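PDB 3OUT: glutamate racemase from Francisella tularensis subsp. tularensis, which belongs to the Asp/Glu/hydantoin racemase family and holds D-glutamic acid in a pocket between its two parallel-sheet alpha/beta lobes. Local coordinates for residues Ser15-Leu20 with Met152-Phe157; Tyr189-Glu194 with Glu250-Thr255; Leu243-Val248 with Thr255-Leu260; Ile44-Lys49 with Gln55-Gln60; Ile73-Ala76 with Ile80-Ile83. One frame throughout, in Å; residues are numbered along the deposited sequence.

Contact 1 of 5, residues Ser15-Leu20 with Met152-Phe157; sequences SGIGGL and MIEEGF. With DGL (D-glutamic acid), chain E.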
# COMPACT_ATOMS: atom_id res chain seq x y z
N SER B 15 -9.28 -2.10 -11.87
CA SER B 15 -8.27 -2.82 -11.08
C SER B 15 -6.96 -2.77 -11.89
O SER B 15 -5.94 -2.24 -11.42
CB SER B 15 -8.75 -4.26 -10.80
OG SER B 15 -9.29 -4.82 -12.00
N GLY B 16 -7.00 -3.25 -13.12
CA GLY B 16 -5.90 -3.01 -14.04
C GLY B 16 -6.04 -3.79 -15.33
O GLY B 16 -6.56 -4.90 -15.35
N ILE B 17 -5.50 -3.17 -16.40
CA ILE B 17 -5.33 -3.79 -17.72
C ILE B 17 -6.59 -4.04 -18.58
O ILE B 17 -6.67 -3.55 -19.74
CB ILE B 17 -4.52 -5.12 -17.68
CG1 ILE B 17 -3.11 -4.87 -17.12
CG2 ILE B 17 -4.45 -5.76 -19.08
CD1 ILE B 17 -2.26 -6.05 -16.98
N GLY B 18 -7.58 -4.78 -18.06
CA GLY B 18 -8.76 -5.08 -18.89
C GLY B 18 -9.75 -3.94 -19.07
O GLY B 18 -10.53 -3.88 -20.03
N GLY B 19 -9.78 -3.03 -18.12
CA GLY B 19 -10.65 -1.84 -18.19
C GLY B 19 -10.30 -0.86 -19.29
O GLY B 19 -11.04 0.09 -19.51
N LEU B 20 -9.14 -1.05 -19.93
CA LEU B 20 -8.72 -0.19 -21.04
C LEU B 20 -9.72 -0.29 -22.21
O LEU B 20 -9.81 0.63 -23.01
CB LEU B 20 -7.28 -0.52 -21.49
CG LEU B 20 -6.25 -0.07 -20.46
CD1 LEU B 20 -4.92 -0.74 -20.67
CD2 LEU B 20 -6.12 1.51 -20.56
N MSE B 152 -3.89 -16.25 -17.75
CA MSE B 152 -3.75 -16.92 -19.04
C MSE B 152 -3.74 -15.87 -20.15
O MSE B 152 -2.86 -15.87 -21.02
CB MSE B 152 -4.92 -17.92 -19.23
CG MSE B 152 -4.84 -18.67 -20.48
SE MSE B 152 -6.39 -19.84 -20.70
CE MSE B 152 -7.62 -18.40 -21.24
N ILE B 153 -4.71 -14.96 -20.10
CA ILE B 153 -4.88 -13.95 -21.13
C ILE B 153 -3.75 -12.92 -21.05
O ILE B 153 -3.19 -12.48 -22.07
CB ILE B 153 -6.31 -13.33 -21.03
CG1 ILE B 153 -7.33 -14.38 -21.49
CG2 ILE B 153 -6.44 -12.04 -21.83
CD1 ILE B 153 -8.75 -14.03 -21.06
N GLU B 154 -3.39 -12.53 -19.83
CA GLU B 154 -2.30 -11.55 -19.65
C GLU B 154 -0.95 -12.11 -20.08
O GLU B 154 -0.07 -11.34 -20.47
CB GLU B 154 -2.25 -11.01 -18.22
CG GLU B 154 -3.48 -10.12 -17.91
CD GLU B 154 -3.45 -9.46 -16.56
OE1 GLU B 154 -2.49 -9.68 -15.79
OE2 GLU B 154 -4.40 -8.71 -16.24
N GLU B 155 -0.81 -13.44 -20.04
CA GLU B 155 0.42 -14.10 -20.50
C GLU B 155 0.41 -14.34 -22.01
O GLU B 155 1.36 -14.91 -22.54
CB GLU B 155 0.61 -15.41 -19.78
CG GLU B 155 0.91 -15.25 -18.32
CD GLU B 155 2.19 -14.50 -18.06
OE1 GLU B 155 3.14 -14.61 -18.89
OE2 GLU B 155 2.25 -13.74 -17.06
N GLY B 156 -0.66 -13.95 -22.67
CA GLY B 156 -0.72 -14.03 -24.14
C GLY B 156 -1.37 -15.27 -24.70
O GLY B 156 -1.33 -15.46 -25.93
N PHE B 157 -1.95 -16.12 -23.86
CA PHE B 157 -2.64 -17.32 -24.33
C PHE B 157 -4.08 -16.89 -24.61
O PHE B 157 -4.89 -16.82 -23.70
CB PHE B 157 -2.60 -18.46 -23.30
CG PHE B 157 -1.23 -19.02 -23.02
CD1 PHE B 157 -0.45 -18.47 -22.04
CD2 PHE B 157 -0.77 -20.16 -23.67
CE1 PHE B 157 0.81 -18.97 -21.75
CE2 PHE B 157 0.48 -20.69 -23.36
CZ PHE B 157 1.27 -20.11 -22.39
N DGL E . -8.39 -6.92 -13.63
CA DGL E . -8.96 -8.22 -13.12
C DGL E . -8.31 -8.61 -11.83
O DGL E . -7.69 -7.74 -11.17
CB DGL E . -10.46 -8.18 -12.85
CG DGL E . -11.32 -7.67 -14.02
CD DGL E . -12.81 -7.88 -13.85
OE1 DGL E . -13.23 -8.57 -12.90
OE2 DGL E . -13.57 -7.37 -14.73
OXT DGL E . -8.45 -9.78 -11.38
O HOH W 1 -5.68 -7.85 -14.01

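Contact 2 of 5, residues Tyr189-Glu194 with Glu250-Thr255; sequences YPIIKE and EMFLQT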
# COMPACT_ATOMS: atom_id res chain seq x y z
N TYR B 189 -12.41 -11.45 -20.56
CA TYR B 189 -12.96 -12.65 -21.23
C TYR B 189 -13.36 -12.42 -22.68
O TYR B 189 -13.28 -13.37 -23.46
CB TYR B 189 -14.09 -13.29 -20.44
CG TYR B 189 -13.74 -13.71 -19.01
CD1 TYR B 189 -12.42 -13.69 -18.51
CD2 TYR B 189 -14.74 -14.18 -18.17
CE1 TYR B 189 -12.17 -14.06 -17.19
CE2 TYR B 189 -14.48 -14.57 -16.90
CZ TYR B 189 -13.19 -14.55 -16.42
OH TYR B 189 -12.99 -14.91 -15.11
N PRO B 190 -13.85 -11.22 -23.05
CA PRO B 190 -14.17 -11.02 -24.49
C PRO B 190 -12.99 -11.27 -25.45
O PRO B 190 -13.24 -11.62 -26.61
CB PRO B 190 -14.67 -9.57 -24.53
CG PRO B 190 -15.26 -9.32 -23.14
CD PRO B 190 -14.28 -10.05 -22.25
N ILE B 191 -11.74 -11.13 -25.01
CA ILE B 191 -10.56 -11.47 -25.83
C ILE B 191 -10.59 -12.87 -26.36
O ILE B 191 -10.12 -13.11 -27.49
CB ILE B 191 -9.24 -11.32 -24.97
CG1 ILE B 191 -9.02 -9.84 -24.67
CG2 ILE B 191 -7.97 -11.97 -25.65
CD1 ILE B 191 -8.50 -9.01 -25.88
N ILE B 192 -11.14 -13.80 -25.57
CA ILE B 192 -11.19 -15.21 -25.92
C ILE B 192 -12.61 -15.66 -26.33
O ILE B 192 -12.91 -16.85 -26.28
CB ILE B 192 -10.61 -16.14 -24.80
CG1 ILE B 192 -11.41 -16.07 -23.49
CG2 ILE B 192 -9.10 -15.84 -24.58
CD1 ILE B 192 -11.12 -17.22 -22.52
N LYS B 193 -13.45 -14.72 -26.71
CA LYS B 193 -14.85 -15.05 -27.00
C LYS B 193 -15.00 -16.13 -28.08
O LYS B 193 -15.91 -16.97 -27.99
CB LYS B 193 -15.66 -13.82 -27.38
CG LYS B 193 -15.32 -13.10 -28.68
CD LYS B 193 -16.30 -11.94 -28.89
CE LYS B 193 -15.70 -10.76 -29.63
NZ LYS B 193 -14.69 -11.11 -30.66
N GLU B 194 -14.12 -16.10 -29.07
CA GLU B 194 -14.16 -17.12 -30.14
C GLU B 194 -13.90 -18.52 -29.61
O GLU B 194 -14.55 -19.48 -30.04
CB GLU B 194 -13.19 -16.79 -31.27
CG GLU B 194 -13.52 -15.54 -32.06
CD GLU B 194 -12.60 -15.33 -33.29
OE1 GLU B 194 -11.81 -16.26 -33.63
OE2 GLU B 194 -12.69 -14.24 -33.93
N GLU B 250 -2.19 -2.35 -24.29
CA GLU B 250 -2.54 -1.84 -25.61
C GLU B 250 -3.24 -2.90 -26.44
O GLU B 250 -3.97 -2.54 -27.36
CB GLU B 250 -1.33 -1.21 -26.30
CG GLU B 250 -0.91 0.06 -25.58
CD GLU B 250 0.26 0.78 -26.24
OE1 GLU B 250 0.81 0.32 -27.28
OE2 GLU B 250 0.65 1.82 -25.69
N MSE B 251 -3.09 -4.18 -26.07
CA MSE B 251 -3.94 -5.27 -26.65
C MSE B 251 -5.43 -5.00 -26.38
O MSE B 251 -6.26 -5.19 -27.27
CB MSE B 251 -3.52 -6.65 -26.14
CG MSE B 251 -4.28 -7.82 -26.73
SE MSE B 251 -3.85 -9.55 -25.96
CE MSE B 251 -4.55 -9.40 -24.12
N PHE B 252 -5.75 -4.47 -25.20
CA PHE B 252 -7.13 -4.12 -24.84
C PHE B 252 -7.52 -2.78 -25.38
O PHE B 252 -8.66 -2.60 -25.80
CB PHE B 252 -7.31 -4.12 -23.31
CG PHE B 252 -7.39 -5.50 -22.72
CD1 PHE B 252 -6.27 -6.13 -22.26
CD2 PHE B 252 -8.59 -6.19 -22.69
CE1 PHE B 252 -6.31 -7.40 -21.73
CE2 PHE B 252 -8.64 -7.48 -22.15
CZ PHE B 252 -7.50 -8.08 -21.69
N LEU B 253 -6.60 -1.81 -25.33
CA LEU B 253 -6.93 -0.42 -25.71
C LEU B 253 -7.06 -0.29 -27.22
O LEU B 253 -7.88 0.46 -27.72
CB LEU B 253 -5.86 0.55 -25.21
CG LEU B 253 -6.09 2.05 -25.52
CD1 LEU B 253 -7.41 2.54 -24.93
CD2 LEU B 253 -4.93 2.85 -24.97
N GLN B 254 -6.24 -1.03 -27.96
CA GLN B 254 -6.28 -1.00 -29.44
C GLN B 254 -5.73 0.29 -30.05
O GLN B 254 -5.96 0.60 -31.23
CB GLN B 254 -7.68 -1.35 -29.99
CG GLN B 254 -8.16 -2.73 -29.53
CD GLN B 254 -9.33 -3.29 -30.32
OE1 GLN B 254 -9.80 -2.67 -31.27
NE2 GLN B 254 -9.82 -4.44 -29.91
N THR B 255 -4.98 1.04 -29.23
CA THR B 255 -4.29 2.24 -29.65
C THR B 255 -3.20 2.53 -28.59
O THR B 255 -3.20 1.92 -27.53
CB THR B 255 -5.26 3.43 -29.82
OG1 THR B 255 -4.67 4.42 -30.67
CG2 THR B 255 -5.62 4.06 -28.48

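Contact 3 of 5, residues Leu243-Val248 with Thr255-Leu260; sequences LKFRSV and TEMQHL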
# COMPACT_ATOMS: atom_id res chain seq x y z
N LEU B 243 7.38 -4.60 -17.25
CA LEU B 243 7.79 -4.67 -18.65
C LEU B 243 6.69 -5.08 -19.61
O LEU B 243 6.65 -4.58 -20.71
CB LEU B 243 8.94 -5.66 -18.76
CG LEU B 243 9.86 -5.62 -19.93
CD1 LEU B 243 10.55 -4.25 -20.09
CD2 LEU B 243 10.88 -6.77 -19.71
N LYS B 244 5.79 -5.97 -19.19
CA LYS B 244 4.72 -6.42 -20.09
C LYS B 244 3.53 -5.48 -20.16
O LYS B 244 2.63 -5.74 -20.97
CB LYS B 244 4.29 -7.87 -19.78
CG LYS B 244 5.23 -8.89 -20.45
CD LYS B 244 4.62 -10.30 -20.69
CE LYS B 244 4.83 -11.22 -19.48
NZ LYS B 244 4.92 -12.69 -19.76
N PHE B 245 3.51 -4.39 -19.40
CA PHE B 245 2.30 -3.58 -19.31
C PHE B 245 1.88 -2.90 -20.62
O PHE B 245 0.71 -2.93 -21.02
CB PHE B 245 2.39 -2.57 -18.16
CG PHE B 245 1.19 -1.66 -18.08
CD1 PHE B 245 -0.05 -2.18 -17.77
CD2 PHE B 245 1.29 -0.33 -18.39
CE1 PHE B 245 -1.19 -1.39 -17.70
CE2 PHE B 245 0.17 0.48 -18.32
CZ PHE B 245 -1.10 -0.07 -17.99
N ARG B 246 2.84 -2.26 -21.27
CA ARG B 246 2.58 -1.58 -22.52
C ARG B 246 1.90 -2.50 -23.49
O ARG B 246 0.82 -2.19 -24.01
CB ARG B 246 3.89 -1.06 -23.11
CG ARG B 246 3.73 0.07 -24.12
CD ARG B 246 3.21 -0.35 -25.49
NE ARG B 246 3.97 -1.45 -26.12
CZ ARG B 246 3.54 -2.20 -27.14
NH1 ARG B 246 2.32 -2.02 -27.67
NH2 ARG B 246 4.33 -3.18 -27.61
N SER B 247 2.50 -3.66 -23.71
CA SER B 247 1.99 -4.57 -24.72
C SER B 247 0.64 -5.19 -24.35
O SER B 247 -0.24 -5.27 -25.18
CB SER B 247 3.03 -5.63 -25.06
OG SER B 247 3.25 -6.51 -23.98
N VAL B 248 0.48 -5.62 -23.11
CA VAL B 248 -0.79 -6.28 -22.73
C VAL B 248 -1.90 -5.21 -22.63
O VAL B 248 -3.02 -5.45 -23.09
CB VAL B 248 -0.63 -7.16 -21.47
CG1 VAL B 248 -1.97 -7.80 -21.09
CG2 VAL B 248 0.42 -8.22 -21.68
N THR B 255 -4.98 1.04 -29.23
CA THR B 255 -4.29 2.24 -29.65
C THR B 255 -3.20 2.53 -28.59
O THR B 255 -3.20 1.92 -27.53
CB THR B 255 -5.26 3.43 -29.82
OG1 THR B 255 -4.67 4.42 -30.67
CG2 THR B 255 -5.62 4.06 -28.48
N GLU B 256 -2.29 3.46 -28.88
CA GLU B 256 -1.18 3.76 -27.94
C GLU B 256 -1.64 4.48 -26.68
O GLU B 256 -2.40 5.48 -26.76
CB GLU B 256 -0.06 4.60 -28.59
CG GLU B 256 1.03 4.99 -27.54
CD GLU B 256 2.23 5.73 -28.10
OE1 GLU B 256 3.20 5.91 -27.33
OE2 GLU B 256 2.20 6.14 -29.28
N MSE B 257 -1.14 4.03 -25.53
CA MSE B 257 -1.25 4.77 -24.26
C MSE B 257 -0.15 5.82 -24.24
O MSE B 257 0.86 5.67 -23.55
CB MSE B 257 -1.06 3.88 -23.06
CG MSE B 257 -2.15 2.90 -22.81
SE MSE B 257 -1.80 1.86 -21.13
CE MSE B 257 -0.26 0.78 -21.74
N GLN B 258 -0.42 6.92 -24.91
CA GLN B 258 0.60 7.93 -25.18
C GLN B 258 1.01 8.73 -23.95
O GLN B 258 2.22 8.96 -23.78
CB GLN B 258 0.11 8.87 -26.27
CG GLN B 258 0.95 10.12 -26.49
CD GLN B 258 2.23 9.86 -27.22
OE1 GLN B 258 3.11 9.09 -26.75
NE2 GLN B 258 2.37 10.50 -28.39
N HIS B 259 0.06 9.14 -23.08
CA HIS B 259 0.45 9.87 -21.86
C HIS B 259 0.26 8.97 -20.63
O HIS B 259 -0.86 8.77 -20.16
CB HIS B 259 -0.28 11.19 -21.73
CG HIS B 259 -0.10 12.07 -22.92
ND1 HIS B 259 -0.97 12.06 -23.99
CD2 HIS B 259 0.89 12.92 -23.25
CE1 HIS B 259 -0.54 12.92 -24.90
NE2 HIS B 259 0.58 13.46 -24.47
N LEU B 260 1.37 8.41 -20.16
CA LEU B 260 1.41 7.38 -19.12
C LEU B 260 2.24 7.89 -17.95
O LEU B 260 3.34 8.42 -18.16
CB LEU B 260 2.06 6.13 -19.70
CG LEU B 260 2.23 4.89 -18.87
CD1 LEU B 260 0.86 4.40 -18.39
CD2 LEU B 260 2.97 3.83 -19.67

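Contact 4 of 5, residues Ile44-Lys49 with Gln55-Gln60; sequences IPYGTK and QKFAAQ. With DGL (D-glutamic acid), chain E.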
# COMPACT_ATOMS: atom_id res chain seq x y z
N ILE B 44 -2.71 -5.70 -8.72
CA ILE B 44 -3.47 -6.71 -9.47
C ILE B 44 -2.84 -8.11 -9.31
O ILE B 44 -1.62 -8.26 -9.12
CB ILE B 44 -3.66 -6.35 -10.97
CG1 ILE B 44 -2.31 -6.14 -11.70
CG2 ILE B 44 -4.63 -5.16 -11.11
CD1 ILE B 44 -2.49 -5.87 -13.24
N PRO B 45 -3.66 -9.16 -9.41
CA PRO B 45 -5.09 -9.14 -9.67
C PRO B 45 -5.91 -8.85 -8.43
O PRO B 45 -5.51 -9.19 -7.31
CB PRO B 45 -5.37 -10.55 -10.16
CG PRO B 45 -4.41 -11.36 -9.38
CD PRO B 45 -3.17 -10.53 -9.28
N TYR B 46 -7.09 -8.27 -8.61
CA TYR B 46 -8.06 -8.18 -7.54
C TYR B 46 -8.96 -9.42 -7.48
O TYR B 46 -9.58 -9.67 -6.46
CB TYR B 46 -8.96 -6.97 -7.74
CG TYR B 46 -8.39 -5.61 -7.42
CD1 TYR B 46 -7.03 -5.31 -7.54
CD2 TYR B 46 -9.26 -4.56 -7.11
CE1 TYR B 46 -6.56 -4.01 -7.31
CE2 TYR B 46 -8.79 -3.27 -6.87
CZ TYR B 46 -7.45 -2.99 -6.98
OH TYR B 46 -7.09 -1.69 -6.76
N GLY B 47 -9.03 -10.17 -8.57
CA GLY B 47 -10.01 -11.27 -8.68
C GLY B 47 -9.83 -12.40 -7.69
O GLY B 47 -10.72 -13.24 -7.53
N THR B 48 -8.64 -12.49 -7.09
CA THR B 48 -8.29 -13.54 -6.14
C THR B 48 -8.06 -12.99 -4.73
O THR B 48 -7.54 -13.73 -3.90
CB THR B 48 -7.02 -14.28 -6.62
OG1 THR B 48 -5.95 -13.36 -6.71
CG2 THR B 48 -7.28 -14.92 -7.97
N LYS B 49 -8.44 -11.74 -4.46
CA LYS B 49 -8.23 -11.10 -3.15
C LYS B 49 -9.55 -11.13 -2.35
O LYS B 49 -10.60 -11.45 -2.90
CB LYS B 49 -7.71 -9.66 -3.35
CG LYS B 49 -6.43 -9.48 -4.23
CD LYS B 49 -5.21 -10.22 -3.68
CE LYS B 49 -4.03 -10.41 -4.71
NZ LYS B 49 -3.46 -9.12 -5.30
N GLN B 55 -12.19 -3.74 -1.03
CA GLN B 55 -12.78 -2.48 -0.58
C GLN B 55 -11.75 -1.43 -0.17
O GLN B 55 -11.92 -0.26 -0.48
CB GLN B 55 -13.80 -2.67 0.54
CG GLN B 55 -15.02 -3.42 0.09
CD GLN B 55 -16.18 -3.40 1.08
OE1 GLN B 55 -16.03 -3.05 2.25
NE2 GLN B 55 -17.37 -3.69 0.57
N LYS B 56 -10.71 -1.85 0.57
CA LYS B 56 -9.63 -0.97 0.97
C LYS B 56 -8.97 -0.34 -0.25
O LYS B 56 -8.83 0.89 -0.31
CB LYS B 56 -8.59 -1.76 1.80
CG LYS B 56 -7.45 -0.85 2.24
CD LYS B 56 -6.35 -1.64 2.95
CE LYS B 56 -5.22 -0.71 3.45
NZ LYS B 56 -5.61 0.05 4.73
N PHE B 57 -8.63 -1.16 -1.25
CA PHE B 57 -7.95 -0.68 -2.45
C PHE B 57 -8.84 0.27 -3.22
O PHE B 57 -8.41 1.38 -3.67
CB PHE B 57 -7.61 -1.87 -3.35
CG PHE B 57 -6.51 -2.75 -2.87
CD1 PHE B 57 -5.73 -2.46 -1.77
CD2 PHE B 57 -6.27 -3.93 -3.59
CE1 PHE B 57 -4.71 -3.31 -1.40
CE2 PHE B 57 -5.27 -4.78 -3.23
CZ PHE B 57 -4.50 -4.45 -2.14
N ALA B 58 -10.13 -0.09 -3.37
CA ALA B 58 -11.06 0.75 -4.16
C ALA B 58 -11.30 2.11 -3.51
O ALA B 58 -11.43 3.10 -4.23
CB ALA B 58 -12.42 0.04 -4.33
N ALA B 59 -11.31 2.17 -2.17
CA ALA B 59 -11.47 3.47 -1.51
C ALA B 59 -10.31 4.41 -1.87
O ALA B 59 -10.50 5.58 -2.10
CB ALA B 59 -11.66 3.33 0.00
N GLN B 60 -9.09 3.88 -1.98
CA GLN B 60 -7.95 4.69 -2.31
C GLN B 60 -8.05 5.25 -3.73
O GLN B 60 -7.86 6.45 -3.93
CB GLN B 60 -6.66 3.87 -2.18
CG GLN B 60 -6.36 3.35 -0.75
CD GLN B 60 -5.04 2.68 -0.73
OE1 GLN B 60 -4.90 1.59 -1.26
NE2 GLN B 60 -4.02 3.34 -0.15
N DGL E . -8.39 -6.92 -13.63
CA DGL E . -8.96 -8.22 -13.12
C DGL E . -8.31 -8.61 -11.83
O DGL E . -7.69 -7.74 -11.17
CB DGL E . -10.46 -8.18 -12.85
CG DGL E . -11.32 -7.67 -14.02
CD DGL E . -12.81 -7.88 -13.85
OE1 DGL E . -13.23 -8.57 -12.90
OE2 DGL E . -13.57 -7.37 -14.73
OXT DGL E . -8.45 -9.78 -11.38

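Contact 5 of 5, residues Ile73-Ala76 with Ile80-Ile83; sequences IIIA and ISAI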
# COMPACT_ATOMS: atom_id res chain seq x y z
N ILE B 73 -17.66 8.87 -13.01
CA ILE B 73 -16.84 7.67 -12.89
C ILE B 73 -17.55 6.51 -13.56
O ILE B 73 -18.71 6.32 -13.34
CB ILE B 73 -16.55 7.36 -11.43
CG1 ILE B 73 -15.59 8.41 -10.86
CG2 ILE B 73 -15.91 5.94 -11.26
CD1 ILE B 73 -15.52 8.45 -9.35
N ILE B 74 -16.81 5.72 -14.34
CA ILE B 74 -17.27 4.42 -14.75
C ILE B 74 -16.34 3.37 -14.14
O ILE B 74 -15.12 3.41 -14.36
CB ILE B 74 -17.36 4.29 -16.29
CG1 ILE B 74 -17.63 2.85 -16.74
CG2 ILE B 74 -16.12 4.83 -16.98
CD1 ILE B 74 -18.32 2.86 -18.16
N ILE B 75 -16.92 2.45 -13.40
CA ILE B 75 -16.14 1.30 -12.86
C ILE B 75 -16.11 0.21 -13.93
O ILE B 75 -17.12 -0.43 -14.24
CB ILE B 75 -16.73 0.76 -11.57
CG1 ILE B 75 -16.92 1.90 -10.55
CG2 ILE B 75 -15.85 -0.40 -11.05
CD1 ILE B 75 -17.49 1.40 -9.17
N ALA B 76 -14.95 0.09 -14.56
CA ALA B 76 -14.71 -0.84 -15.69
C ALA B 76 -14.57 -2.29 -15.27
O ALA B 76 -14.80 -3.24 -16.09
CB ALA B 76 -13.48 -0.39 -16.47
N ILE B 80 -14.33 -4.98 -8.80
CA ILE B 80 -14.62 -3.76 -8.01
C ILE B 80 -16.12 -3.45 -7.99
O ILE B 80 -16.68 -3.15 -6.94
CB ILE B 80 -13.82 -2.54 -8.54
CG1 ILE B 80 -12.31 -2.81 -8.42
CG2 ILE B 80 -14.18 -1.25 -7.75
CD1 ILE B 80 -11.41 -1.74 -9.12
N SER B 81 -16.78 -3.57 -9.14
CA SER B 81 -18.24 -3.32 -9.16
C SER B 81 -19.02 -4.26 -8.24
O SER B 81 -20.01 -3.87 -7.62
CB SER B 81 -18.77 -3.51 -10.58
OG SER B 81 -18.22 -2.54 -11.50
N ALA B 82 -18.63 -5.51 -8.21
CA ALA B 82 -19.29 -6.52 -7.40
C ALA B 82 -19.20 -6.26 -5.90
O ALA B 82 -20.13 -6.55 -5.11
CB ALA B 82 -18.65 -7.88 -7.67
N ILE B 83 -18.04 -5.76 -5.48
CA ILE B 83 -17.65 -5.76 -4.07
C ILE B 83 -17.56 -4.39 -3.44
O ILE B 83 -17.80 -4.27 -2.24
CB ILE B 83 -16.32 -6.57 -3.89
CG1 ILE B 83 -16.64 -8.05 -4.11
CG2 ILE B 83 -15.62 -6.29 -2.54
CD1 ILE B 83 -15.43 -8.94 -4.52

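Contact 1 of 5, residues Ser15-Leu20 with Met152-Phe157
The D-glutamic acid pocket is bordered here by the loop after strand 10-14 and the end of helix 149-154, which meet chiefly through I17 and E154. These side chains come from opposite directions: I17 CD1 reaches the E154 carboxylate, 3.5 Å from OE2 and 3.6 Å from CD. The E154 chain is extended beyond CG (chi2 -175°), which carries its carboxylate across from the helix to the I17 methyl end. OE2 also has polar partners, H188 NE2 and a water whose oxygen lies 2.7 Å away and which donates to it. The same water accepts from the ligand amino group, with DGL N 2.9 Å from its oxygen, and gives a weak bond to G16 O, so the two segments are bridged beside the ligand. That amino group also donates to S15 OG at an N to OG distance of 2.8 Å. A type I beta turn from I17 to L20 leads the glycine-rich loop toward helix 20-29, while G156, with positive phi, closes helix 149-154 in a Schellman motif: F157 N bonds to M152 O and G156 N to I153 O. I17 is further packed by F245, V248 and F252 of helix 245-253, and E155 forms a salt bridge with K244.

Contact 2 of 5, residues Tyr189-Glu194 with Glu250-Thr255
Over one face of the F252 ring lies I191 CD1, 4.0 Å from F252 CE2, while I191 CG1 comes closer to the same ring atom, at 3.5 Å. The two side chains cross at about a right angle, and CG1 also meets F252 CZ at 3.8 Å. The ring of H188 meets that of F252 with planes at about 55°, and L20 touches F252 as well. I191 sits in the 3-10 segment 189-191, ahead of helix 193-199; F252 and M251 are in the last turn of helix 245-253. With CG1 beside the backbone N (chi1 -68°), the I191 branch points at this helix. Its CD1 also approaches M251 CE, the methyl of a selenomethionine, at 4.3 Å, and I153 packs on M251 from helix 149-154. No hydrogen bond or charge pair links the two segments, so this junction between the lobes rests on van der Waals contact of aliphatic carbons with the ring and the selenomethionine methyl.

Contact 3 of 5, residues Leu243-Val248 with Thr255-Leu260
M257, a selenomethionine, and F245 bury most of this contact, which lies in the beta-alpha-beta unit of strand 234-238, helix 245-253 and strand 259-262. They form a Met-aromatic pair: M257 SE lies 4.5 Å from the F245 ring centroid, 52° off the ring normal. The two side chains cross at about a right angle. The bend at the end of the M257 chain (chi3 -70°) brings its CE to 3.5 Å from F245 CE2, and the same methyl meets the helix backbone at R246 CA, 3.8 Å away. M257 is the centre of an inverse gamma turn, and its N bonds to E250 OE2 of the helix. F236 of strand 234-238 packs on M257, and V238 on F245. The R246 guanidinium is engaged by E250 in a salt bridge, and its NE by Q258 O of the third subunit. L260 of strand 259-262 completes the cluster: its CD1 lies at the edge of the F245 ring, near the ring plane and 4.0 Å from CE2.

Contact 4 of 5, residues Ile44-Lys49 with Gln55-Gln60
Y46 and F57 pack together where the pocket loop 44-49 meets helix 51-67, in the lobe with the six-stranded parallel sheet. Over one face of the Y46 ring, offset toward its rim, lies F57 CD2, 3.7 Å from Y46 CZ. The ring planes stand at 53° with centroids 5.3 Å apart, neither stacked nor edge-to-face, and Y46 OH lies 3.5 Å from F57 CB. With CG beside the backbone N, the Y46 ring extends toward the helix while its own N faces the ligand. Y46 N donates to the ligand carboxylate atom DGL O at 2.7 Å, with an N-H...O angle of 161°, and G47 N reaches DGL OXT at 2.9 Å less straight, at 139°; adjacent amides thus grip both carboxylate oxygens. Farther out, Y46 OH is hydrogen-bonded to D40 OD2, I80 packs on the Y46 ring, and R43 makes a cation-pi contact with F57. A type I beta turn from Y46 to K49 folds the loop back, closed by K49 N to Y46 O. K49 NZ also bonds A42 O and I44 O of the second subunit, and within its own loop it donates to P45 O at 2.9 Å, from a position tilted out of the carbonyl plane.

Contact 5 of 5, residues Ile73-Ala76 with Ile80-Ile83
I75 meets the start of helix 78-92 through one branch. Its CB lies 3.6 Å from S81 OG, and the next atom out, the methyl CG2, is closer to that oxygen at 3.2 Å. CG2 also touches I80 CG2 at 3.8 Å and I80 CB at 3.9 Å, the two isoleucines crossing at a slant. CG2 stands opposite the backbone N, while the other branch takes CG1 beside that N (chi1 -53°), so the methyl alone makes the closest contacts with the helix. S81 OG is not left to an apolar neighbour: it is hydrogen-bonded to C77 O, one turn back, which fixes its rotation beside I75. This is the strand-to-helix connection of the beta-alpha-beta unit 72-75, 78-92 and 97-99. Strand 72-75 lies between strands 97-99 and 10-14 in the sheet; I80 is covered by F13 of strand 10-14 and A58 of helix 51-67, while S81 packs against V100 and I101 of helix 100-106.

How the contacts relate
Along the chain contact 4 comes first within the long span that contact 1 bridges, and contact 5 follows it there; contacts 2 and 3 come later, with their segments alternating. Contacts 1 and 2 have centres about 8 Å apart and touch through I17 with F252 and I153 with I192, both joining the two lobes. Contacts 2 and 3 share helix 245-253, while contacts 3 and 5 reach the same six-stranded sheet with centres about 22 Å apart. Contacts 4 and 5, centres about 11 Å apart, meet through Y46 and I80. Contacts 1 and 4 both touch D-glutamic acid, so its pocket draws on widely separated parts of the sequence.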